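Local coordinates for protein lectin 2 (Agrocybe aegerita, PDB 4TQJ) that binds glycans that end in a non-reducing terminal N-acetylglucosamine, as a fungal lectin with specific recognition of that sugar, at residues F272-F286 with V298-L310. The protein carries 1 engineered substitution. Numbering follows the deposited sequence.
Sequences FGTDKGWQAAKHPRF and VVGFGNAGVYVAL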
ATOM      1  N   PHE A 272       0.871 -17.474 -31.232  1.00 13.99           N
ATOM      2  CA  PHE A 272       0.740 -17.977 -29.854  1.00 15.98           C
ATOM      3  C   PHE A 272       0.181 -19.400 -29.795  1.00 15.29           C
ATOM      4  O   PHE A 272       0.003 -19.956 -28.711  1.00 15.45           O
ATOM      5  CB  PHE A 272      -0.073 -17.018 -28.962  1.00 14.94           C
ATOM      6  CG  PHE A 272       0.545 -15.645 -28.824  1.00 15.79           C
ATOM      7  CD1 PHE A 272       1.753 -15.477 -28.166  1.00 13.88           C
ATOM      8  CD2 PHE A 272      -0.075 -14.529 -29.373  1.00 15.05           C
ATOM      9  CE1 PHE A 272       2.332 -14.234 -28.046  1.00 11.03           C
ATOM     10  CE2 PHE A 272       0.493 -13.278 -29.253  1.00 15.36           C
ATOM     11  CZ  PHE A 272       1.709 -13.131 -28.574  1.00 14.27           C
ATOM     12  N   GLY A 273      -0.057 -20.007 -30.958  1.00 17.37           N
ATOM     13  CA  GLY A 273      -0.571 -21.364 -30.998  1.00 15.08           C
ATOM     14  C   GLY A 273       0.425 -22.420 -31.459  1.00 17.05           C
ATOM     15  O   GLY A 273       1.573 -22.101 -31.805  1.00 13.82           O
ATOM     16  N   THR A 274      -0.013 -23.679 -31.488  1.00 11.45           N
ATOM     17  CA  THR A 274       0.908 -24.781 -31.802  1.00 13.01           C
ATOM     18  C   THR A 274       1.465 -24.701 -33.220  1.00 14.92           C
ATOM     19  O   THR A 274       2.611 -25.092 -33.467  1.00 15.11           O
ATOM     20  CB  THR A 274       0.261 -26.143 -31.583  1.00 15.30           C
ATOM     21  OG1 THR A 274      -0.866 -26.287 -32.465  1.00 16.18           O
ATOM     22  CG2 THR A 274      -0.216 -26.264 -30.115  1.00 16.58           C
ATOM     23  N   ASP A 275       0.662 -24.199 -34.154  1.00 13.51           N
ATOM     24  CA  ASP A 275       1.135 -24.063 -35.531  1.00 17.94           C
ATOM     25  C   ASP A 275       2.384 -23.190 -35.626  1.00 22.61           C
ATOM     26  O   ASP A 275       3.224 -23.404 -36.498  1.00 25.48           O
ATOM     27  CB  ASP A 275       0.036 -23.561 -36.474  1.00 20.61           C
ATOM     28  CG  ASP A 275      -0.861 -24.686 -36.976  1.00 20.03           C
ATOM     29  OD1 ASP A 275      -0.573 -25.860 -36.654  1.00 21.31           O
ATOM     30  OD2 ASP A 275      -1.852 -24.397 -37.691  1.00 21.95           O
ATOM     31  N   LYS A 276       2.528 -22.221 -34.721  1.00 17.98           N
ATOM     32  CA  LYS A 276       3.700 -21.348 -34.763  1.00 19.40           C
ATOM     33  C   LYS A 276       4.818 -21.778 -33.807  1.00 20.98           C
ATOM     34  O   LYS A 276       5.802 -21.062 -33.625  1.00 25.35           O
ATOM     35  CB  LYS A 276       3.310 -19.892 -34.539  1.00 22.71           C
ATOM     36  CG  LYS A 276       2.376 -19.350 -35.627  1.00 25.51           C
ATOM     37  CD  LYS A 276       3.023 -18.217 -36.408  1.00 23.21           C
ATOM     38  CE  LYS A 276       2.217 -17.881 -37.658  1.00 29.84           C
ATOM     39  NZ  LYS A 276       1.986 -16.407 -37.781  1.00 34.05           N
ATOM     40  N   GLY A 277       4.664 -22.951 -33.207  1.00 16.63           N
ATOM     41  CA  GLY A 277       5.719 -23.527 -32.395  1.00 20.21           C
ATOM     42  C   GLY A 277       5.606 -23.299 -30.896  1.00 19.25           C
ATOM     43  O   GLY A 277       6.518 -23.651 -30.152  1.00 16.95           O
ATOM     44  N   TRP A 278       4.492 -22.723 -30.446  1.00 16.47           N
ATOM     45  CA  TRP A 278       4.318 -22.484 -29.027  1.00 16.22           C
ATOM     46  C   TRP A 278       3.960 -23.787 -28.328  1.00 14.69           C
ATOM     47  O   TRP A 278       2.991 -24.458 -28.698  1.00 14.34           O
ATOM     48  CB  TRP A 278       3.264 -21.410 -28.779  1.00 14.58           C
ATOM     49  CG  TRP A 278       3.671 -20.066 -29.313  1.00 16.34           C
ATOM     50  CD1 TRP A 278       3.585 -19.644 -30.606  1.00 17.97           C
ATOM     51  CD2 TRP A 278       4.216 -18.965 -28.566  1.00 13.88           C
ATOM     52  NE1 TRP A 278       4.067 -18.366 -30.720  1.00 17.70           N
ATOM     53  CE2 TRP A 278       4.453 -17.920 -29.484  1.00 16.28           C
ATOM     54  CE3 TRP A 278       4.548 -18.771 -27.217  1.00 14.88           C
ATOM     55  CZ2 TRP A 278       4.984 -16.680 -29.092  1.00 15.13           C
ATOM     56  CZ3 TRP A 278       5.099 -17.550 -26.831  1.00 11.56           C
ATOM     57  CH2 TRP A 278       5.308 -16.520 -27.765  1.00 14.11           C
ATOM     58  N   GLN A 279       4.752 -24.138 -27.318  1.00 14.91           N
ATOM     59  CA  GLN A 279       4.574 -25.386 -26.593  1.00 17.46           C
ATOM     60  C   GLN A 279       4.376 -25.140 -25.098  1.00 18.40           C
ATOM     61  O   GLN A 279       5.034 -24.290 -24.504  1.00 17.08           O
ATOM     62  CB  GLN A 279       5.790 -26.296 -26.804  1.00 16.62           C
ATOM     63  CG  GLN A 279       6.186 -26.512 -28.269  1.00 21.58           C
ATOM     64  CD  GLN A 279       7.631 -27.004 -28.406  1.00 21.17           C
ATOM     65  OE1 GLN A 279       8.108 -27.782 -27.586  1.00 25.56           O
ATOM     66  NE2 GLN A 279       8.336 -26.513 -29.417  1.00 26.00           N
ATOM     67  N   ALA A 280       3.486 -25.916 -24.492  1.00 20.19           N
ATOM     68  CA  ALA A 280       3.191 -25.797 -23.068  1.00 20.86           C
ATOM     69  C   ALA A 280       4.435 -25.950 -22.191  1.00 19.85           C
ATOM     70  O   ALA A 280       4.596 -25.241 -21.199  1.00 21.99           O
ATOM     71  CB  ALA A 280       2.152 -26.822 -22.679  1.00 24.93           C
ATOM     72  N   ALA A 281       5.319 -26.871 -22.563  1.00 16.68           N
ATOM     73  CA  ALA A 281       6.519 -27.146 -21.768  1.00 21.24           C
ATOM     74  C   ALA A 281       7.589 -26.051 -21.848  1.00 19.73           C
ATOM     75  O   ALA A 281       8.563 -26.076 -21.099  1.00 17.93           O
ATOM     76  CB  ALA A 281       7.128 -28.495 -22.167  1.00 23.49           C
ATOM     77  N   LYS A 282       7.417 -25.098 -22.757  1.00 17.46           N
ATOM     78  CA  LYS A 282       8.475 -24.126 -22.999  1.00 17.65           C
ATOM     79  C   LYS A 282       8.026 -22.668 -22.952  1.00 16.14           C
ATOM     80  O   LYS A 282       8.816 -21.794 -22.616  1.00 18.24           O
ATOM     81  CB  LYS A 282       9.169 -24.396 -24.348  1.00 16.17           C
ATOM     82  CG  LYS A 282       9.721 -25.816 -24.521  1.00 18.94           C
ATOM     83  CD  LYS A 282      10.908 -25.831 -25.478  1.00 24.75           C
ATOM     84  CE  LYS A 282      10.829 -26.966 -26.496  1.00 22.65           C
ATOM     85  NZ  LYS A 282      10.605 -28.304 -25.888  1.00 23.72           N
ATOM     86  N   HIS A 283       6.765 -22.411 -23.288  1.00 15.33           N
ATOM     87  CA  HIS A 283       6.347 -21.068 -23.660  1.00 13.62           C
ATOM     88  C   HIS A 283       5.133 -20.551 -22.899  1.00 12.75           C
ATOM     89  O   HIS A 283       4.022 -20.532 -23.434  1.00 14.29           O
ATOM     90  CB  HIS A 283       6.034 -21.055 -25.150  1.00 10.67           C
ATOM     91  CG  HIS A 283       7.167 -21.528 -26.009  1.00 15.72           C
ATOM     92  ND1 HIS A 283       7.029 -22.546 -26.930  1.00 16.21           N
ATOM     93  CD2 HIS A 283       8.448 -21.104 -26.108  1.00 14.68           C
ATOM     94  CE1 HIS A 283       8.176 -22.728 -27.555  1.00 15.76           C
ATOM     95  NE2 HIS A 283       9.058 -21.872 -27.068  1.00 15.19           N
ATOM     96  N   PRO A 284       5.336 -20.114 -21.656  1.00 15.65           N
ATOM     97  CA  PRO A 284       4.201 -19.586 -20.893  1.00 13.45           C
ATOM     98  C   PRO A 284       3.497 -18.397 -21.570  1.00 15.05           C
ATOM     99  O   PRO A 284       4.139 -17.460 -22.091  1.00 11.02           O
ATOM    100  CB  PRO A 284       4.816 -19.186 -19.541  1.00 15.69           C
ATOM    101  CG  PRO A 284       6.295 -19.344 -19.675  1.00 19.52           C
ATOM    102  CD  PRO A 284       6.543 -20.289 -20.827  1.00 20.26           C
ATOM    103  N   ARG A 285       2.171 -18.464 -21.576  1.00 12.53           N
ATOM    104  CA  ARG A 285       1.343 -17.394 -22.131  1.00 11.13           C
ATOM    105  C   ARG A 285       0.432 -16.753 -21.066  1.00 13.92           C
ATOM    106  O   ARG A 285       0.052 -17.402 -20.093  1.00 12.22           O
ATOM    107  CB  ARG A 285       0.566 -17.897 -23.343  1.00 12.21           C
ATOM    108  CG  ARG A 285       1.406 -17.895 -24.656  1.00 12.36           C
ATOM    109  CD  ARG A 285       1.110 -19.092 -25.567  1.00 10.81           C
ATOM    110  NE  ARG A 285       1.493 -20.371 -24.954  1.00 16.37           N
ATOM    111  CZ  ARG A 285       1.135 -21.567 -25.434  1.00 13.90           C
ATOM    112  NH1 ARG A 285       0.396 -21.658 -26.540  1.00 11.83           N
ATOM    113  NH2 ARG A 285       1.508 -22.670 -24.808  1.00 12.66           N
ATOM    114  N   PHE A 286       0.114 -15.471 -21.239  1.00 13.51           N
ATOM    115  CA  PHE A 286      -0.683 -14.731 -20.254  1.00 14.83           C
ATOM    116  C   PHE A 286      -1.595 -13.729 -20.958  1.00 13.49           C
ATOM    117  O   PHE A 286      -1.306 -13.275 -22.068  1.00 11.19           O
ATOM    118  CB  PHE A 286       0.204 -13.914 -19.292  1.00  9.07           C
ATOM    119  CG  PHE A 286       1.226 -14.720 -18.532  1.00 12.61           C
ATOM    120  CD1 PHE A 286       1.025 -15.037 -17.196  1.00 19.73           C
ATOM    121  CD2 PHE A 286       2.412 -15.119 -19.142  1.00 14.75           C
ATOM    122  CE1 PHE A 286       1.984 -15.775 -16.482  1.00 20.35           C
ATOM    123  CE2 PHE A 286       3.357 -15.844 -18.454  1.00 13.30           C
ATOM    124  CZ  PHE A 286       3.148 -16.176 -17.114  1.00 18.02           C
ATOM    125  N   VAL A 298      -2.437  -9.959 -25.131  1.00 13.01           N
ATOM    126  CA  VAL A 298      -1.815 -11.282 -25.147  1.00 12.76           C
ATOM    127  C   VAL A 298      -0.305 -11.186 -25.042  1.00 16.16           C
ATOM    128  O   VAL A 298       0.337 -10.485 -25.836  1.00 13.62           O
ATOM    129  CB  VAL A 298      -2.199 -12.079 -26.418  1.00 13.24           C
ATOM    130  CG1 VAL A 298      -1.585 -13.473 -26.380  1.00 11.77           C
ATOM    131  CG2 VAL A 298      -3.727 -12.167 -26.540  1.00 13.06           C
ATOM    132  N   VAL A 299       0.253 -11.887 -24.051  1.00 12.86           N
ATOM    133  CA  VAL A 299       1.688 -11.888 -23.799  1.00 12.51           C
ATOM    134  C   VAL A 299       2.238 -13.313 -23.802  1.00 11.75           C
ATOM    135  O   VAL A 299       1.692 -14.200 -23.145  1.00  9.35           O
ATOM    136  CB  VAL A 299       2.028 -11.303 -22.416  1.00 14.19           C
ATOM    137  CG1 VAL A 299       3.546 -11.245 -22.245  1.00 11.24           C
ATOM    138  CG2 VAL A 299       1.376  -9.932 -22.223  1.00 14.24           C
ATOM    139  N   GLY A 300       3.329 -13.533 -24.521  1.00 10.71           N
ATOM    140  CA  GLY A 300       3.896 -14.867 -24.612  1.00 11.12           C
ATOM    141  C   GLY A 300       5.410 -14.895 -24.555  1.00 12.52           C
ATOM    142  O   GLY A 300       6.079 -14.157 -25.274  1.00 13.47           O
ATOM    143  N   PHE A 301       5.948 -15.765 -23.708  1.00 12.53           N
ATOM    144  CA  PHE A 301       7.390 -15.932 -23.577  1.00 12.19           C
ATOM    145  C   PHE A 301       7.818 -17.015 -24.563  1.00 13.66           C
ATOM    146  O   PHE A 301       7.728 -18.208 -24.277  1.00 14.37           O
ATOM    147  CB  PHE A 301       7.767 -16.287 -22.135  1.00 10.48           C
ATOM    148  CG  PHE A 301       7.528 -15.156 -21.154  1.00 13.78           C
ATOM    149  CD1 PHE A 301       8.560 -14.300 -20.793  1.00 12.20           C
ATOM    150  CD2 PHE A 301       6.260 -14.926 -20.625  1.00 15.56           C
ATOM    151  CE1 PHE A 301       8.337 -13.229 -19.908  1.00 14.14           C
ATOM    152  CE2 PHE A 301       6.027 -13.863 -19.736  1.00 15.89           C
ATOM    153  CZ  PHE A 301       7.070 -13.022 -19.372  1.00 12.60           C
ATOM    154  N   GLY A 302       8.244 -16.576 -25.746  1.00 12.10           N
ATOM    155  CA  GLY A 302       8.609 -17.480 -26.820  1.00 12.72           C
ATOM    156  C   GLY A 302      10.074 -17.878 -26.764  1.00 14.85           C
ATOM    157  O   GLY A 302      10.687 -17.894 -25.692  1.00 13.83           O
ATOM    158  N   ASN A 303      10.636 -18.195 -27.925  1.00 15.99           N
ATOM    159  CA  ASN A 303      12.019 -18.649 -28.005  1.00 14.47           C
ATOM    160  C   ASN A 303      13.014 -17.494 -27.914  1.00 13.81           C
ATOM    161  O   ASN A 303      13.919 -17.518 -27.094  1.00 14.35           O
ATOM    162  CB  ASN A 303      12.246 -19.447 -29.297  1.00 17.32           C
ATOM    163  CG  ASN A 303      11.494 -20.760 -29.303  1.00 18.88           C
ATOM    164  OD1 ASN A 303      11.569 -21.526 -28.342  1.00 14.75           O
ATOM    165  ND2 ASN A 303      10.748 -21.020 -30.380  1.00 18.62           N
ATOM    166  N   ALA A 304      12.832 -16.484 -28.753  1.00 12.17           N
ATOM    167  CA  ALA A 304      13.780 -15.382 -28.825  1.00 15.27           C
ATOM    168  C   ALA A 304      13.530 -14.334 -27.740  1.00 15.43           C
ATOM    169  O   ALA A 304      14.362 -13.471 -27.503  1.00 12.99           O
ATOM    170  CB  ALA A 304      13.739 -14.732 -30.193  1.00 17.80           C
ATOM    171  N   GLY A 305      12.373 -14.400 -27.094  1.00 15.26           N
ATOM    172  CA  GLY A 305      12.033 -13.408 -26.096  1.00 13.68           C
ATOM    173  C   GLY A 305      10.528 -13.316 -26.013  1.00 16.42           C
ATOM    174  O   GLY A 305       9.819 -14.261 -26.379  1.00 12.58           O
ATOM    175  N   VAL A 306      10.042 -12.163 -25.565  1.00 13.04           N
ATOM    176  CA  VAL A 306       8.633 -11.992 -25.265  1.00 11.52           C
ATOM    177  C   VAL A 306       7.891 -11.381 -26.432  1.00 12.36           C
ATOM    178  O   VAL A 306       8.322 -10.373 -26.988  1.00 16.26           O
ATOM    179  CB  VAL A 306       8.451 -11.060 -24.051  1.00 10.37           C
ATOM    180  CG1 VAL A 306       6.981 -10.961 -23.694  1.00 11.28           C
ATOM    181  CG2 VAL A 306       9.287 -11.566 -22.857  1.00 14.94           C
ATOM    182  N   TYR A 307       6.766 -11.989 -26.784  1.00 11.75           N
ATOM    183  CA  TYR A 307       5.894 -11.487 -27.844  1.00 13.97           C
ATOM    184  C   TYR A 307       4.593 -10.962 -27.261  1.00 13.62           C
ATOM    185  O   TYR A 307       4.098 -11.479 -26.255  1.00 12.46           O
ATOM    186  CB  TYR A 307       5.592 -12.597 -28.851  1.00 14.16           C
ATOM    187  CG  TYR A 307       6.814 -13.001 -29.624  1.00 15.57           C
ATOM    188  CD1 TYR A 307       7.068 -12.476 -30.888  1.00 21.20           C
ATOM    189  CD2 TYR A 307       7.736 -13.876 -29.084  1.00 15.20           C
ATOM    190  CE1 TYR A 307       8.210 -12.837 -31.601  1.00 23.57           C
ATOM    191  CE2 TYR A 307       8.882 -14.242 -29.789  1.00 18.39           C
ATOM    192  CZ  TYR A 307       9.116 -13.715 -31.039  1.00 17.43           C
ATOM    193  OH  TYR A 307      10.256 -14.089 -31.728  1.00 19.07           O
ATOM    194  N   VAL A 308       4.039  -9.937 -27.894  1.00 14.29           N
ATOM    195  CA  VAL A 308       2.803  -9.338 -27.413  1.00 13.57           C
ATOM    196  C   VAL A 308       1.896  -9.004 -28.582  1.00 14.85           C
ATOM    197  O   VAL A 308       2.364  -8.572 -29.637  1.00 17.42           O
ATOM    198  CB  VAL A 308       3.081  -8.039 -26.620  1.00 15.41           C
ATOM    199  CG1 VAL A 308       1.807  -7.256 -26.414  1.00 18.70           C
ATOM    200  CG2 VAL A 308       3.798  -8.348 -25.285  1.00 14.26           C
ATOM    201  N   ALA A 309       0.602  -9.228 -28.402  1.00 11.33           N
ATOM    202  CA  ALA A 309      -0.387  -8.705 -29.333  1.00 16.28           C
ATOM    203  C   ALA A 309      -1.313  -7.808 -28.535  1.00 14.38           C
ATOM    204  O   ALA A 309      -1.915  -8.245 -27.558  1.00 13.18           O
ATOM    205  CB  ALA A 309      -1.167  -9.818 -30.003  1.00 13.16           C
ATOM    206  N   LEU A 310      -1.402  -6.550 -28.938  1.00 15.40           N
ATOM    207  CA  LEU A 310      -2.229  -5.575 -28.241  1.00 15.50           C
ATOM    208  C   LEU A 310      -3.668  -5.540 -28.748  1.00 16.56           C
ATOM    209  O   LEU A 310      -3.925  -5.549 -29.956  1.00 16.46           O
ATOM    210  CB  LEU A 310      -1.616  -4.181 -28.349  1.00 16.51           C
ATOM    211  CG  LEU A 310      -0.232  -4.007 -27.723  1.00 18.46           C
ATOM    212  CD1 LEU A 310       0.273  -2.592 -27.988  1.00 18.47           C
ATOM    213  CD2 LEU A 310      -0.252  -4.329 -26.213  1.00 14.16           C
TER
HETATM  214  O   HOH W   1       9.160 -23.708 -30.997  1.00 18.35           O
HETATM  215  O   HOH W   2      10.117 -19.253 -22.684  1.00 17.02           O
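Asn-303 OD1 takes the N-H of His-283 NE2 at 2.8 Å, a nearly straight bond (164°) that lies in the imidazole plane but comes down on the amide from above its carbonyl plane. The other ring nitrogen, His-283 ND1, accepts from the backbone N of Gln-279 at 2.8 Å, so both ring nitrogens are engaged, which fixes the rotation of the imidazole. Asn-303 ND2 meanwhile reaches Gly-277 O through a water.

From here the two segments pair as antiparallel strands. Phe-301 N donates to Pro-284 O, and Phe-286 and Val-299 form a hydrogen-bonded pair, Phe-286 N to Val-299 O at 2.8 Å. On the face that carries Phe-286 and Val-299, the rings of Phe-286 and Phe-301 meet rim to rim, CE2 to CE2 at 3.6 Å, beside Val-342 of strand 339-343.

On the opposite face, that of Arg-285, Gly-300 lets two aromatics lie close to the backbone. Trp-278 brings CZ3 to 3.5 Å from Gly-300 C, while its NE1 is held by Asp-271. Phe-272 takes Val-298 CG1 over one ring face, 3.7 Å from the centroid, and sets its edge against Ala-309 CB. Arg-285 is bent at chi2 and turns sharply at chi3 (-65°), and its NH1 bonds Phe-272 O while NE bonds His-283 O.

The connection from strand 266-269 thus packs against the Gly-300 and Arg-285 face of the four-stranded antiparallel sheet it leads into, a blade-to-blade link typical of a beta-propeller with FG-GAP-like repeats.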